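Local coordinates for protein DNA-dependent metalloprotease SPRTN (Homo sapiens, PDB 6MDX) that cleaves proteins covalently cross-linked to DNA, as a DNA-dependent, zinc-containing endopeptidase that helps maintain genome integrity during DNA synthesis, at residues Trp31-Ala36 against His86-Val91. Residues are numbered along the deposited sequence; the frame is centred on the assembly and turned at random.
Sequences WGQLEA and HAYLFV. With ZN (zinc ion), chain E.
Y88 reaches out from the C-terminal turns of the HExxH zinc helix, 73-91, to meet W31, Q33 and L34 in the loop that links helix 18-29 to strand 38-42 in the SprT-like protease domain. With CG anti to the backbone N, the first torsion (chi1 -175°) carries the ring across to the loop. Its CB lies 4.2 Å from L34 CD2, a methyl that also packs on A87 CB. Farther out, Y88 CE1 passes 3.3 Å from Q33 OE1, while Y88 CZ comes within 3.4 Å of W31 CZ3; the six-membered ring of W31 and the ring of Y88 are inclined at 52°. At the tip, Y88 OH donates a 2.7 Å hydrogen bond to Q33 OE1, approaching from above the amide's carbonyl plane. A phenylalanine here would probably keep the apolar contacts but leave Q33 OE1 without this donor and its amide freer to turn. H108 of helix 103-116 touches both W31 and Y88, and L34 N is hydrogen-bonded to N26 OD1 of helix 18-29. From the same helical turn H86 points to the active site, where H86 NE2 binds the catalytic zinc at 2.1 Å, alongside NE2 of H82 and of H101.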
loop_
_atom_site.group_PDB
_atom_site.type_symbol
_atom_site.label_atom_id
_atom_site.label_comp_id
_atom_site.label_asym_id
_atom_site.label_seq_id
_atom_site.Cartn_x
_atom_site.Cartn_y
_atom_site.Cartn_z
ATOM N N TRP A 31 -7.798 15.846 6.830
ATOM C CA TRP A 31 -8.134 17.298 6.730
ATOM C C TRP A 31 -8.602 17.647 5.317
ATOM O O TRP A 31 -8.480 18.786 4.838
ATOM C CB TRP A 31 -6.943 18.127 7.217
ATOM C CG TRP A 31 -6.415 17.732 8.562
ATOM C CD1 TRP A 31 -6.910 18.060 9.799
ATOM C CD2 TRP A 31 -5.258 16.939 8.789
ATOM N NE1 TRP A 31 -6.113 17.572 10.796
ATOM C CE2 TRP A 31 -5.075 16.879 10.193
ATOM C CE3 TRP A 31 -4.318 16.328 7.932
ATOM C CZ2 TRP A 31 -4.064 16.131 10.766
ATOM C CZ3 TRP A 31 -3.284 15.612 8.525
ATOM C CH2 TRP A 31 -3.149 15.545 9.910
ATOM N N GLY A 32 -9.151 16.656 4.608
ATOM C CA GLY A 32 -9.627 16.867 3.250
ATOM C C GLY A 32 -8.553 16.963 2.168
ATOM O O GLY A 32 -8.848 17.198 0.993
ATOM N N GLN A 33 -7.280 16.770 2.504
ATOM C CA GLN A 33 -6.188 17.078 1.624
ATOM C C GLN A 33 -5.900 16.022 0.545
ATOM O O GLN A 33 -5.101 16.273 -0.327
ATOM C CB GLN A 33 -4.920 17.358 2.413
ATOM C CG GLN A 33 -5.014 18.609 3.293
ATOM C CD GLN A 33 -3.722 18.915 3.996
ATOM O OE1 GLN A 33 -3.633 18.675 5.188
ATOM N NE2 GLN A 33 -2.719 19.338 3.243
ATOM N N LEU A 34 -6.587 14.895 0.585
ATOM C CA LEU A 34 -6.322 13.788 -0.414
ATOM C C LEU A 34 -7.429 13.744 -1.459
ATOM O O LEU A 34 -7.631 12.730 -2.100
ATOM C CB LEU A 34 -6.251 12.469 0.331
ATOM C CG LEU A 34 -5.130 12.386 1.351
ATOM C CD1 LEU A 34 -5.113 11.013 2.024
ATOM C CD2 LEU A 34 -3.817 12.662 0.680
ATOM N N GLU A 35 -8.096 14.877 -1.675
ATOM C CA GLU A 35 -9.200 14.967 -2.667
ATOM C C GLU A 35 -8.798 14.427 -4.053
ATOM O O GLU A 35 -9.613 13.748 -4.681
ATOM C CB GLU A 35 -9.641 16.435 -2.766
ATOM C CG GLU A 35 -10.965 16.680 -3.473
ATOM C CD GLU A 35 -11.430 18.135 -3.357
ATOM O OE1 GLU A 35 -11.978 18.657 -4.344
ATOM O OE2 GLU A 35 -11.223 18.721 -2.272
ATOM N N ALA A 36 -7.602 14.747 -4.578
ATOM C CA ALA A 36 -7.126 14.404 -5.924
ATOM C C ALA A 36 -6.485 12.998 -6.025
ATOM O O ALA A 36 -5.903 12.637 -7.060
ATOM C CB ALA A 36 -6.102 15.422 -6.352
ATOM N N HIS A 86 0.986 7.255 3.266
ATOM C CA HIS A 86 1.995 7.490 2.193
ATOM C C HIS A 86 1.522 8.572 1.221
ATOM O O HIS A 86 2.302 9.411 0.783
ATOM C CB HIS A 86 2.332 6.184 1.437
ATOM C CG HIS A 86 3.092 5.150 2.219
ATOM N ND1 HIS A 86 4.285 5.393 2.825
ATOM C CD2 HIS A 86 2.852 3.826 2.407
ATOM C CE1 HIS A 86 4.729 4.258 3.374
ATOM N NE2 HIS A 86 3.859 3.285 3.148
ATOM N N ALA A 87 0.278 8.518 0.787
ATOM C CA ALA A 87 -0.253 9.483 -0.144
ATOM C C ALA A 87 -0.170 10.914 0.463
ATOM O O ALA A 87 0.169 11.839 -0.238
ATOM C CB ALA A 87 -1.656 9.157 -0.477
ATOM N N TYR A 88 -0.558 11.043 1.730
ATOM C CA TYR A 88 -0.528 12.364 2.401
ATOM C C TYR A 88 0.900 12.916 2.426
ATOM O O TYR A 88 1.093 14.099 2.129
ATOM C CB TYR A 88 -1.088 12.243 3.815
ATOM C CG TYR A 88 -1.202 13.583 4.509
ATOM C CD1 TYR A 88 -2.283 14.401 4.251
ATOM C CD2 TYR A 88 -0.182 14.060 5.317
ATOM C CE1 TYR A 88 -2.390 15.648 4.847
ATOM C CE2 TYR A 88 -0.286 15.293 5.936
ATOM C CZ TYR A 88 -1.400 16.072 5.709
ATOM O OH TYR A 88 -1.460 17.372 6.210
ATOM N N LEU A 89 1.897 12.102 2.785
ATOM C CA LEU A 89 3.277 12.586 2.792
ATOM C C LEU A 89 3.702 13.013 1.385
ATOM O O LEU A 89 4.422 14.002 1.212
ATOM C CB LEU A 89 4.212 11.538 3.420
ATOM C CG LEU A 89 3.917 11.166 4.873
ATOM C CD1 LEU A 89 4.822 10.070 5.390
ATOM C CD2 LEU A 89 3.995 12.399 5.777
ATOM N N PHE A 90 3.258 12.301 0.346
ATOM C CA PHE A 90 3.543 12.690 -1.015
ATOM C C PHE A 90 2.913 14.034 -1.347
ATOM O O PHE A 90 3.632 14.911 -1.866
ATOM C CB PHE A 90 3.099 11.618 -2.025
ATOM C CG PHE A 90 3.187 12.090 -3.449
ATOM C CD1 PHE A 90 4.425 12.169 -4.066
ATOM C CD2 PHE A 90 2.047 12.444 -4.156
ATOM C CE1 PHE A 90 4.503 12.597 -5.387
ATOM C CE2 PHE A 90 2.132 12.876 -5.470
ATOM C CZ PHE A 90 3.364 12.982 -6.063
ATOM N N VAL A 91 1.593 14.164 -1.131
ATOM C CA VAL A 91 0.800 15.318 -1.579
ATOM C C VAL A 91 1.330 16.586 -0.883
ATOM O O VAL A 91 1.209 17.664 -1.414
ATOM C CB VAL A 91 -0.702 15.053 -1.325
ATOM C CG1 VAL A 91 -1.539 16.317 -1.182
ATOM C CG2 VAL A 91 -1.244 14.126 -2.413
HETATM ZN ZN ZN E . 4.123 1.289 3.609
#